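Local coordinates for uncharacterized protein (Desulfovibrio piger, PDB 4LG3) that is of unknown function but belongs to the DUF4875 family and pairs a helix-backed mixed beta sheet with a smaller, mainly helical region, at residues Val29-Val34 / Val76-Asp81; Gln55-Val60 / Leu116-Arg121; Thr95-Pro100 / Asp109-Asn114; Cys132-Met137 / Arg151-Ile156. All coordinates share one frame; numbering follows the deposited sequence.

Contact 1: Val29-Val34 / Val76-Asp81; sequences VRIVLV and VSITLD
Strands 29-34 and 76-81 run parallel with a 35° twist between them, V29 lying beside I78, R30 beside T79 and I31 beside L80. Four N-H...O=C bonds alternate across the gap, the shortest from V29 N to S77 O (2.8 Å) and from I31 N to T79 O (2.8 Å), and each meets its carbonyl nearly end-on. One face carries R30, T79 and D81, with V32 beside them. R30 bends at chi3 (81°) and swings its guanidinium over T79 to reach D81, two residues further along than its own neighbour in register. The grip is side-on and bidentate: NE of R30 lies 2.7 Å from OD2 of D81, and NH2 of R30 lies 2.8 Å from OD1 of D81. Both oxygens use their syn lone pairs, the two flat groups being only 8° from coplanar, so the carboxylate is held against rotation and probably stays ionised. A water accepts from L33 N and donates to D81 O. The other face is aliphatic. CD1 of I78 lies alongside CB of V29 (3.7 Å), while CG1 of I31 touches both CG2 of I78 and CD1 of L80. L33 crosses L80 at about a right angle, and helix 53-71 packs against this side through L56, V60 and Y67. The connection through the short strand 42-44, then helix 53-71, makes a beta-alpha-beta-like crossover within a mixed sheet.

Contact 2: Gln55-Val60 / Leu116-Arg121; sequences QLAATV and LQATPR
L56 turns CG anti to its carbonyl carbon (chi1 -64°) and extends CD1 with chi2 at 173°, while T119 holds OG1 in the crowded position between its backbone N and carbonyl carbon (chi1 51°). These torsions bring CD1 of L56 to 3.2 Å from OG1 of T119, a close approach of a methyl to a hydroxyl, with the two side chains crossing obliquely. The same methyl also touches the backbone of T119 and, at the carbonyl carbon of R121, the turn beyond it, so a single leucine branch rests where the strand gives way to loop. The hydroxyl has polar company in L93 O and R121 O, both within hydrogen-bonding reach. This is a helix laid on the face of a sheet: residues 55-60 belong to helix 53-71, and strand 113-118 is one of the strands beneath it. Contact along the strand itself rests on small groups. The methyl of A118 points up at the helix, with its CB 4.4 Å from CB of L56 and 4.5 Å from CB of A57, and the CA atoms of A57 and A118 are 5.9 Å apart. V60 directs its branches mainly at strands 75-81 and 92-98 instead. On a different side of the helix, OG1 of T59 turns back to Q55 O at 2.7 Å, approaching from above the carbonyl plane; this oxygen also accepts from T59 N.

Contact 3: Thr95-Pro100 / Asp109-Asn114; sequences TATYAP and DDWTWN. With SO4 (sulfate ion), chain D.
T112 O accepts a nearly straight N-H bond from A99 N (2.8 Å) and receives a second, weaker approach from CA-H of Y98. Two further backbone bonds join T97 and N114 reciprocally, N to O in both directions, which makes them a hydrogen-bonded antiparallel pair; Y98 and W113, next along, form a non-hydrogen-bonded pair. From those facing positions the two aromatic side chains meet. Y98 sets CG anti to its backbone N (chi1 -178°) and W113 sets CG anti to its carbonyl carbon (chi1 -68°), so the rings lie in an offset stack, 4.3 Å between the centroids of the tyrosine ring and the indole six-membered ring and 14° between planes. CB of Y98 also sits over the same indole ring in a CH-pi contact. P100 lies over the opposite face of the tyrosine, leaving that ring between proline and tryptophan. Both polar ends of the stack converge on one sulfate, probably from the crystallisation liquor: OH of Y98 donates to its O2 (2.7 Å) and NE1 of W113 to its O3 (2.9 Å), the anion lying at the edge of each ring. On the other side of the strands, CG2 of T97 meets the edge of W111 at CH2 (3.6 Å), while ND2 of N114 lies above that indole and OG1 of T97 is hydrogen-bonded to OG of S77. An aromatic pair facing across a non-hydrogen-bonded position is familiar in antiparallel hairpins; here it lies at the loop end of the one made by strands 92-98 and 113-118.

Contact 4: Cys132-Met137 / Arg151-Ile156; sequences CLWGEM and RLKAAI. With EDO (1,2-ethanediol), chain H.
W134 presents one face of its indole to L152, whose CD2 methyl stands almost centrally over the six-membered ring, 3.7 Å from its centroid and 14° off the normal, a clear CH-pi contact. Each side chain sets CG anti to its backbone N, and the two cross obliquely. The second branch of L152 does separate work, its CD1 reaching CB of M137 at 3.7 Å. I156 meets the tryptophan at about a right angle, with CD1 near CE3 of the indole (3.9 Å); CG1, the carbon that carries CD1, lies 4.0 Å from SE of M137, a selenomethionine with an extended chain, while the other branch, CG2, touches CD1 of L133 as the two residues slide past each other in opposite directions. At the indole edge, K153 runs alongside and brings its CG to CZ3. NE1, also on the ring edge, donates 3.0 Å to O1 of an ethanediol, probably from the crystallisation liquor, which R138 binds as well. The helix segments cross at 122° with their axes 10.5 Å apart, a span filled by these long side chains, while L133 and M137 also touch K159 further along helix 149-160. No hydrogen bond links the two segments, so this helix-helix contact is held by dispersion and the hydrophobic effect; the indole N-H points away from the apolar contact and in this crystal is met by the diol.

How the contacts relate
From the N terminus, strand 26-36 leads through strand 42-44 and helix 53-71 to strand 75-81, and contact 1 closes that loop inside the mixed sheet. Contact 2 crosses it: its first segment, on the connecting helix, lies between the two of contact 1, and its second lies beyond both, on strand 113-118. Contact 3 is nested within the loop of contact 2 and joins strands 92-98 and 113-118. These three touch one another and unite the sheet with its helix. Contact 4 follows in series, closing a short loop between helices 125-137 and 149-160; its centre is about 37 Å from that of contact 3, across the chain's centre.

Contact 1: Val29-Val34 / Val76-Asp81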
# COMPACT_ATOMS: atom_id res chain seq x y z
N VAL A 29 -2.60 8.96 -4.86
CA VAL A 29 -2.43 7.76 -5.69
C VAL A 29 -2.23 6.52 -4.84
O VAL A 29 -1.45 6.53 -3.88
CB VAL A 29 -1.24 7.94 -6.70
CG1 VAL A 29 -1.15 6.76 -7.66
CG2 VAL A 29 -1.34 9.25 -7.49
N ARG A 30 -2.89 5.43 -5.25
CA ARG A 30 -2.72 4.08 -4.69
C ARG A 30 -2.00 3.26 -5.72
O ARG A 30 -2.40 3.26 -6.90
CB ARG A 30 -4.04 3.43 -4.31
CG ARG A 30 -4.88 4.22 -3.31
CD ARG A 30 -5.92 3.31 -2.69
NE ARG A 30 -5.34 2.50 -1.60
CZ ARG A 30 -5.47 2.78 -0.31
NH1 ARG A 30 -6.18 3.83 0.08
NH2 ARG A 30 -4.92 1.99 0.60
N ILE A 31 -0.91 2.61 -5.32
CA ILE A 31 -0.11 1.80 -6.23
C ILE A 31 -0.01 0.38 -5.68
O ILE A 31 -0.29 0.15 -4.50
CB ILE A 31 1.29 2.44 -6.52
CG1 ILE A 31 2.15 2.58 -5.26
CG2 ILE A 31 1.16 3.79 -7.31
CD1 ILE A 31 3.68 2.77 -5.51
N VAL A 32 0.38 -0.56 -6.55
CA VAL A 32 0.65 -1.96 -6.18
C VAL A 32 1.95 -2.39 -6.87
O VAL A 32 2.29 -1.84 -7.93
CB VAL A 32 -0.50 -2.99 -6.51
CG1 VAL A 32 -1.73 -2.77 -5.65
CG2 VAL A 32 -0.84 -3.02 -8.00
N LEU A 33 2.63 -3.40 -6.30
CA LEU A 33 3.82 -3.99 -6.89
C LEU A 33 3.41 -4.94 -7.99
O LEU A 33 2.47 -5.72 -7.80
CB LEU A 33 4.67 -4.73 -5.86
CG LEU A 33 5.29 -3.93 -4.74
CD1 LEU A 33 6.11 -4.83 -3.85
CD2 LEU A 33 6.10 -2.72 -5.26
N VAL A 34 4.12 -4.88 -9.12
CA VAL A 34 3.83 -5.75 -10.26
C VAL A 34 5.08 -6.51 -10.71
O VAL A 34 6.21 -6.16 -10.37
CB VAL A 34 3.18 -5.02 -11.47
CG1 VAL A 34 1.83 -4.41 -11.07
CG2 VAL A 34 4.12 -3.96 -12.06
N VAL A 76 1.70 15.45 -3.34
CA VAL A 76 1.41 14.11 -3.84
C VAL A 76 1.47 13.12 -2.70
O VAL A 76 2.49 13.02 -2.02
CB VAL A 76 2.34 13.70 -5.01
CG1 VAL A 76 2.05 12.28 -5.49
CG2 VAL A 76 2.25 14.67 -6.17
N SER A 77 0.40 12.36 -2.52
CA SER A 77 0.31 11.28 -1.54
C SER A 77 0.30 9.96 -2.26
O SER A 77 -0.48 9.78 -3.18
CB SER A 77 -0.93 11.42 -0.67
OG SER A 77 -0.65 12.32 0.40
N ILE A 78 1.20 9.05 -1.87
CA ILE A 78 1.30 7.70 -2.46
C ILE A 78 1.06 6.64 -1.37
O ILE A 78 1.65 6.72 -0.30
CB ILE A 78 2.65 7.45 -3.20
CG1 ILE A 78 3.00 8.56 -4.22
CG2 ILE A 78 2.72 6.04 -3.83
CD1 ILE A 78 2.15 8.68 -5.46
N THR A 79 0.20 5.68 -1.65
CA THR A 79 -0.03 4.53 -0.77
C THR A 79 0.25 3.28 -1.57
O THR A 79 -0.36 3.08 -2.63
CB THR A 79 -1.45 4.49 -0.15
OG1 THR A 79 -1.71 5.71 0.52
CG2 THR A 79 -1.62 3.33 0.84
N LEU A 80 1.19 2.45 -1.08
CA LEU A 80 1.49 1.18 -1.68
C LEU A 80 0.68 0.11 -0.95
O LEU A 80 0.86 -0.07 0.26
CB LEU A 80 3.00 0.87 -1.67
CG LEU A 80 3.45 -0.52 -2.12
CD1 LEU A 80 3.22 -0.72 -3.62
CD2 LEU A 80 4.91 -0.73 -1.78
N ASP A 81 -0.22 -0.57 -1.68
CA ASP A 81 -1.03 -1.66 -1.12
C ASP A 81 -0.38 -3.03 -1.39
O ASP A 81 0.38 -3.17 -2.33
CB ASP A 81 -2.47 -1.62 -1.66
CG ASP A 81 -3.26 -0.42 -1.22
OD1 ASP A 81 -3.27 -0.13 0.01
OD2 ASP A 81 -3.93 0.20 -2.08
O HOH W 1 -2.57 7.90 -1.04
O HOH W 2 1.84 -4.75 -3.85

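Contact 2: Gln55-Val60 / Leu116-Arg121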
# COMPACT_ATOMS: atom_id res chain seq x y z
N GLN A 55 13.41 -0.91 -0.14
CA GLN A 55 12.86 -1.03 -1.48
C GLN A 55 11.40 -0.55 -1.53
O GLN A 55 11.02 0.10 -2.50
CB GLN A 55 12.98 -2.46 -1.97
CG GLN A 55 14.39 -2.80 -2.43
CD GLN A 55 14.59 -4.27 -2.68
OE1 GLN A 55 13.86 -5.12 -2.17
NE2 GLN A 55 15.59 -4.60 -3.47
N LEU A 56 10.61 -0.84 -0.48
CA LEU A 56 9.23 -0.41 -0.37
C LEU A 56 9.17 1.12 -0.29
O LEU A 56 8.35 1.74 -0.97
CB LEU A 56 8.51 -1.06 0.84
CG LEU A 56 8.35 -2.61 0.81
CD1 LEU A 56 7.80 -3.11 2.12
CD2 LEU A 56 7.47 -3.07 -0.34
N ALA A 57 10.05 1.73 0.53
CA ALA A 57 10.18 3.18 0.68
C ALA A 57 10.62 3.83 -0.64
O ALA A 57 9.99 4.79 -1.07
CB ALA A 57 11.18 3.50 1.79
N ALA A 58 11.64 3.27 -1.31
CA ALA A 58 12.15 3.77 -2.59
C ALA A 58 11.07 3.77 -3.67
O ALA A 58 11.08 4.65 -4.53
CB ALA A 58 13.34 2.95 -3.06
N THR A 59 10.12 2.81 -3.60
CA THR A 59 9.02 2.67 -4.56
C THR A 59 8.04 3.86 -4.42
O THR A 59 7.69 4.49 -5.43
CB THR A 59 8.33 1.31 -4.37
OG1 THR A 59 9.31 0.30 -4.53
CG2 THR A 59 7.19 1.05 -5.37
N VAL A 60 7.64 4.18 -3.17
CA VAL A 60 6.69 5.27 -2.92
C VAL A 60 7.37 6.62 -3.14
O VAL A 60 6.71 7.53 -3.66
CB VAL A 60 5.93 5.18 -1.55
CG1 VAL A 60 4.93 4.01 -1.55
CG2 VAL A 60 6.88 5.11 -0.35
N LEU A 116 5.96 9.17 6.24
CA LEU A 116 6.88 8.19 5.70
C LEU A 116 6.72 6.90 6.44
O LEU A 116 7.01 6.85 7.62
CB LEU A 116 8.32 8.72 5.78
CG LEU A 116 8.58 10.07 5.10
CD1 LEU A 116 10.03 10.54 5.34
CD2 LEU A 116 8.20 10.04 3.61
N GLN A 117 6.14 5.89 5.78
CA GLN A 117 5.92 4.58 6.40
C GLN A 117 6.29 3.48 5.46
O GLN A 117 6.16 3.65 4.26
CB GLN A 117 4.47 4.37 6.86
CG GLN A 117 3.95 5.35 7.88
CD GLN A 117 2.51 5.06 8.18
OE1 GLN A 117 2.18 4.55 9.26
NE2 GLN A 117 1.62 5.37 7.24
N ALA A 118 6.77 2.38 6.00
CA ALA A 118 7.08 1.17 5.24
C ALA A 118 7.09 -0.01 6.19
O ALA A 118 7.50 0.12 7.34
CB ALA A 118 8.42 1.30 4.52
N THR A 119 6.56 -1.15 5.73
CA THR A 119 6.54 -2.38 6.51
C THR A 119 7.98 -2.96 6.49
O THR A 119 8.71 -2.71 5.53
CB THR A 119 5.49 -3.37 5.95
OG1 THR A 119 5.69 -3.52 4.55
CG2 THR A 119 4.07 -2.96 6.23
N PRO A 120 8.40 -3.78 7.48
CA PRO A 120 9.79 -4.32 7.43
C PRO A 120 10.06 -5.23 6.22
O PRO A 120 11.22 -5.47 5.89
CB PRO A 120 9.95 -5.07 8.75
CG PRO A 120 8.57 -5.25 9.29
CD PRO A 120 7.71 -4.17 8.73
N ARG A 121 9.00 -5.72 5.56
CA ARG A 121 9.02 -6.61 4.37
C ARG A 121 7.67 -6.61 3.67
O ARG A 121 6.69 -6.16 4.26
CB ARG A 121 9.36 -8.06 4.79
CG ARG A 121 8.38 -8.66 5.81
CD ARG A 121 8.46 -10.18 5.83
NE ARG A 121 7.55 -10.77 6.82
CZ ARG A 121 6.36 -11.29 6.53
NH1 ARG A 121 5.90 -11.29 5.29
NH2 ARG A 121 5.62 -11.83 7.49

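Contact 3: Thr95-Pro100 / Asp109-Asn114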
# COMPACT_ATOMS: atom_id res chain seq x y z
N THR A 95 3.89 4.24 2.58
CA THR A 95 3.27 5.55 2.31
C THR A 95 4.32 6.64 2.25
O THR A 95 5.35 6.54 2.93
CB THR A 95 2.20 5.97 3.38
OG1 THR A 95 2.83 6.17 4.65
CG2 THR A 95 1.05 5.02 3.50
N ALA A 96 4.01 7.73 1.53
CA ALA A 96 4.84 8.93 1.42
C ALA A 96 4.04 10.09 0.85
O ALA A 96 3.30 9.92 -0.13
CB ALA A 96 6.08 8.66 0.55
N THR A 97 4.20 11.27 1.46
CA THR A 97 3.62 12.51 0.99
C THR A 97 4.80 13.44 0.64
O THR A 97 5.73 13.62 1.42
CB THR A 97 2.60 13.07 1.98
OG1 THR A 97 1.52 12.11 2.14
CG2 THR A 97 2.03 14.41 1.51
N TYR A 98 4.75 14.00 -0.56
CA TYR A 98 5.76 14.86 -1.16
C TYR A 98 5.18 16.22 -1.56
O TYR A 98 4.20 16.27 -2.31
CB TYR A 98 6.31 14.15 -2.40
CG TYR A 98 7.41 14.88 -3.16
CD1 TYR A 98 8.42 15.57 -2.48
CD2 TYR A 98 7.50 14.78 -4.55
CE1 TYR A 98 9.47 16.17 -3.17
CE2 TYR A 98 8.54 15.39 -5.25
CZ TYR A 98 9.52 16.10 -4.56
OH TYR A 98 10.56 16.69 -5.22
N ALA A 99 5.80 17.30 -1.06
CA ALA A 99 5.48 18.70 -1.36
C ALA A 99 6.77 19.35 -1.89
O ALA A 99 7.56 19.87 -1.10
CB ALA A 99 4.97 19.40 -0.12
N PRO A 100 7.05 19.25 -3.23
CA PRO A 100 8.33 19.75 -3.77
C PRO A 100 8.76 21.16 -3.32
O PRO A 100 9.95 21.39 -3.16
CB PRO A 100 8.12 19.73 -5.30
CG PRO A 100 7.05 18.76 -5.54
CD PRO A 100 6.24 18.59 -4.28
N ASP A 109 3.09 25.02 5.69
CA ASP A 109 3.85 24.08 6.50
C ASP A 109 5.35 24.28 6.16
O ASP A 109 5.70 25.16 5.35
CB ASP A 109 3.41 22.62 6.25
CG ASP A 109 2.04 22.22 6.78
OD1 ASP A 109 1.69 22.62 7.93
OD2 ASP A 109 1.34 21.43 6.08
N ASP A 110 6.23 23.48 6.79
CA ASP A 110 7.67 23.61 6.52
C ASP A 110 8.27 22.21 6.36
O ASP A 110 9.10 21.78 7.17
CB ASP A 110 8.37 24.44 7.62
CG ASP A 110 9.85 24.67 7.38
OD1 ASP A 110 10.21 25.11 6.26
OD2 ASP A 110 10.65 24.36 8.30
N TRP A 111 7.82 21.49 5.34
CA TRP A 111 8.33 20.15 5.05
C TRP A 111 8.13 19.83 3.60
O TRP A 111 7.20 20.34 2.97
CB TRP A 111 7.71 19.06 5.94
CG TRP A 111 6.22 18.96 5.95
CD1 TRP A 111 5.38 19.40 6.93
CD2 TRP A 111 5.39 18.24 5.01
NE1 TRP A 111 4.08 19.04 6.64
CE2 TRP A 111 4.06 18.31 5.49
CE3 TRP A 111 5.66 17.53 3.82
CZ2 TRP A 111 2.99 17.72 4.80
CZ3 TRP A 111 4.59 16.96 3.13
CH2 TRP A 111 3.28 17.06 3.62
N THR A 112 8.99 18.93 3.08
CA THR A 112 8.98 18.44 1.71
C THR A 112 8.46 17.00 1.71
O THR A 112 7.72 16.61 0.82
CB THR A 112 10.40 18.58 1.12
OG1 THR A 112 10.83 19.93 1.34
CG2 THR A 112 10.46 18.24 -0.38
N TRP A 113 8.86 16.22 2.72
CA TRP A 113 8.45 14.83 2.87
C TRP A 113 7.79 14.60 4.23
O TRP A 113 8.25 15.13 5.25
CB TRP A 113 9.63 13.87 2.66
CG TRP A 113 10.14 13.84 1.24
CD1 TRP A 113 11.14 14.60 0.71
CD2 TRP A 113 9.66 13.01 0.17
NE1 TRP A 113 11.32 14.30 -0.62
CE2 TRP A 113 10.44 13.31 -0.97
CE3 TRP A 113 8.65 12.03 0.07
CZ2 TRP A 113 10.22 12.68 -2.20
CZ3 TRP A 113 8.45 11.41 -1.15
CH2 TRP A 113 9.21 11.74 -2.27
N ASN A 114 6.70 13.85 4.25
CA ASN A 114 5.96 13.51 5.47
C ASN A 114 5.21 12.21 5.30
O ASN A 114 5.08 11.73 4.16
CB ASN A 114 4.98 14.62 5.82
CG ASN A 114 4.71 14.77 7.31
OD1 ASN A 114 4.96 13.88 8.12
ND2 ASN A 114 4.20 15.93 7.69
S SO4 D . 13.73 16.80 -2.93
O1 SO4 D . 14.67 16.44 -4.01
O2 SO4 D . 12.53 17.39 -3.54
O3 SO4 D . 13.42 15.59 -2.14
O4 SO4 D . 14.35 17.79 -2.05

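Contact 4: Cys132-Met137 / Arg151-Ile156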
# COMPACT_ATOMS: atom_id res chain seq x y z
N CYS A 132 -6.86 -12.01 0.38
CA CYS A 132 -7.82 -12.13 -0.71
C CYS A 132 -9.08 -12.89 -0.23
O CYS A 132 -10.20 -12.41 -0.47
CB CYS A 132 -7.18 -12.81 -1.91
SG CYS A 132 -8.28 -12.96 -3.34
N LEU A 133 -8.90 -14.02 0.50
CA LEU A 133 -10.01 -14.79 1.06
C LEU A 133 -10.75 -13.97 2.10
O LEU A 133 -11.97 -13.91 2.05
CB LEU A 133 -9.55 -16.12 1.64
CG LEU A 133 -8.96 -17.15 0.66
CD1 LEU A 133 -8.61 -18.43 1.38
CD2 LEU A 133 -9.91 -17.43 -0.48
N TRP A 134 -10.01 -13.27 3.00
CA TRP A 134 -10.55 -12.36 4.01
C TRP A 134 -11.52 -11.37 3.36
O TRP A 134 -12.67 -11.31 3.77
CB TRP A 134 -9.41 -11.59 4.72
CG TRP A 134 -9.85 -10.87 5.97
CD1 TRP A 134 -10.49 -9.67 6.04
CD2 TRP A 134 -9.74 -11.36 7.32
NE1 TRP A 134 -10.77 -9.36 7.36
CE2 TRP A 134 -10.32 -10.38 8.16
CE3 TRP A 134 -9.17 -12.51 7.90
CZ2 TRP A 134 -10.33 -10.51 9.56
CZ3 TRP A 134 -9.20 -12.64 9.28
CH2 TRP A 134 -9.78 -11.66 10.10
N GLY A 135 -11.05 -10.67 2.33
CA GLY A 135 -11.84 -9.70 1.58
C GLY A 135 -13.08 -10.24 0.90
O GLY A 135 -14.12 -9.57 0.89
N GLU A 136 -13.00 -11.45 0.35
CA GLU A 136 -14.08 -12.11 -0.37
C GLU A 136 -15.16 -12.68 0.52
O GLU A 136 -16.33 -12.72 0.13
CB GLU A 136 -13.52 -13.27 -1.21
CG GLU A 136 -12.91 -12.82 -2.53
CD GLU A 136 -12.37 -13.91 -3.44
OE1 GLU A 136 -12.49 -15.11 -3.10
OE2 GLU A 136 -11.82 -13.56 -4.51
N MSE A 137 -14.75 -13.17 1.70
CA MSE A 137 -15.60 -13.94 2.61
C MSE A 137 -16.19 -13.16 3.79
O MSE A 137 -17.25 -13.57 4.28
CB MSE A 137 -14.79 -15.12 3.18
CG MSE A 137 -14.41 -16.16 2.13
SE MSE A 137 -13.30 -17.61 2.82
CE MSE A 137 -12.97 -18.45 1.16
N ARG A 151 -14.78 -17.21 13.59
CA ARG A 151 -15.41 -18.01 12.54
C ARG A 151 -14.78 -17.76 11.16
O ARG A 151 -14.66 -18.72 10.39
CB ARG A 151 -16.93 -17.78 12.51
CG ARG A 151 -17.68 -18.77 13.40
CD ARG A 151 -19.17 -18.54 13.47
NE ARG A 151 -19.78 -19.35 14.53
CZ ARG A 151 -20.20 -18.86 15.70
NH1 ARG A 151 -20.08 -17.57 15.97
NH2 ARG A 151 -20.73 -19.67 16.61
N LEU A 152 -14.37 -16.51 10.85
CA LEU A 152 -13.73 -16.20 9.56
C LEU A 152 -12.34 -16.84 9.50
O LEU A 152 -12.02 -17.45 8.48
CB LEU A 152 -13.65 -14.69 9.28
CG LEU A 152 -13.03 -14.25 7.93
CD1 LEU A 152 -13.69 -14.95 6.73
CD2 LEU A 152 -13.10 -12.76 7.76
N LYS A 153 -11.54 -16.72 10.59
CA LYS A 153 -10.21 -17.33 10.71
C LYS A 153 -10.29 -18.86 10.52
O LYS A 153 -9.46 -19.43 9.81
CB LYS A 153 -9.56 -17.01 12.08
CG LYS A 153 -8.93 -15.63 12.21
CD LYS A 153 -8.21 -15.46 13.57
CE LYS A 153 -7.79 -14.02 13.82
NZ LYS A 153 -6.38 -13.90 14.29
N ALA A 154 -11.31 -19.51 11.13
CA ALA A 154 -11.52 -20.97 11.05
C ALA A 154 -11.89 -21.45 9.63
O ALA A 154 -11.38 -22.48 9.20
CB ALA A 154 -12.60 -21.39 12.03
N ALA A 155 -12.77 -20.71 8.92
CA ALA A 155 -13.21 -21.05 7.57
C ALA A 155 -12.06 -20.93 6.56
O ALA A 155 -12.00 -21.74 5.63
CB ALA A 155 -14.38 -20.16 7.16
N ILE A 156 -11.16 -19.92 6.74
CA ILE A 156 -10.00 -19.73 5.86
C ILE A 156 -9.02 -20.86 6.14
O ILE A 156 -8.56 -21.52 5.21
CB ILE A 156 -9.35 -18.30 5.96
CG1 ILE A 156 -10.35 -17.20 5.52
CG2 ILE A 156 -8.06 -18.19 5.12
CD1 ILE A 156 -10.05 -15.81 6.02
C1 EDO H . -12.27 -7.01 10.10
O1 EDO H . -12.17 -7.09 8.66
C2 EDO H . -10.85 -7.10 10.83
O2 EDO H . -9.74 -6.63 10.01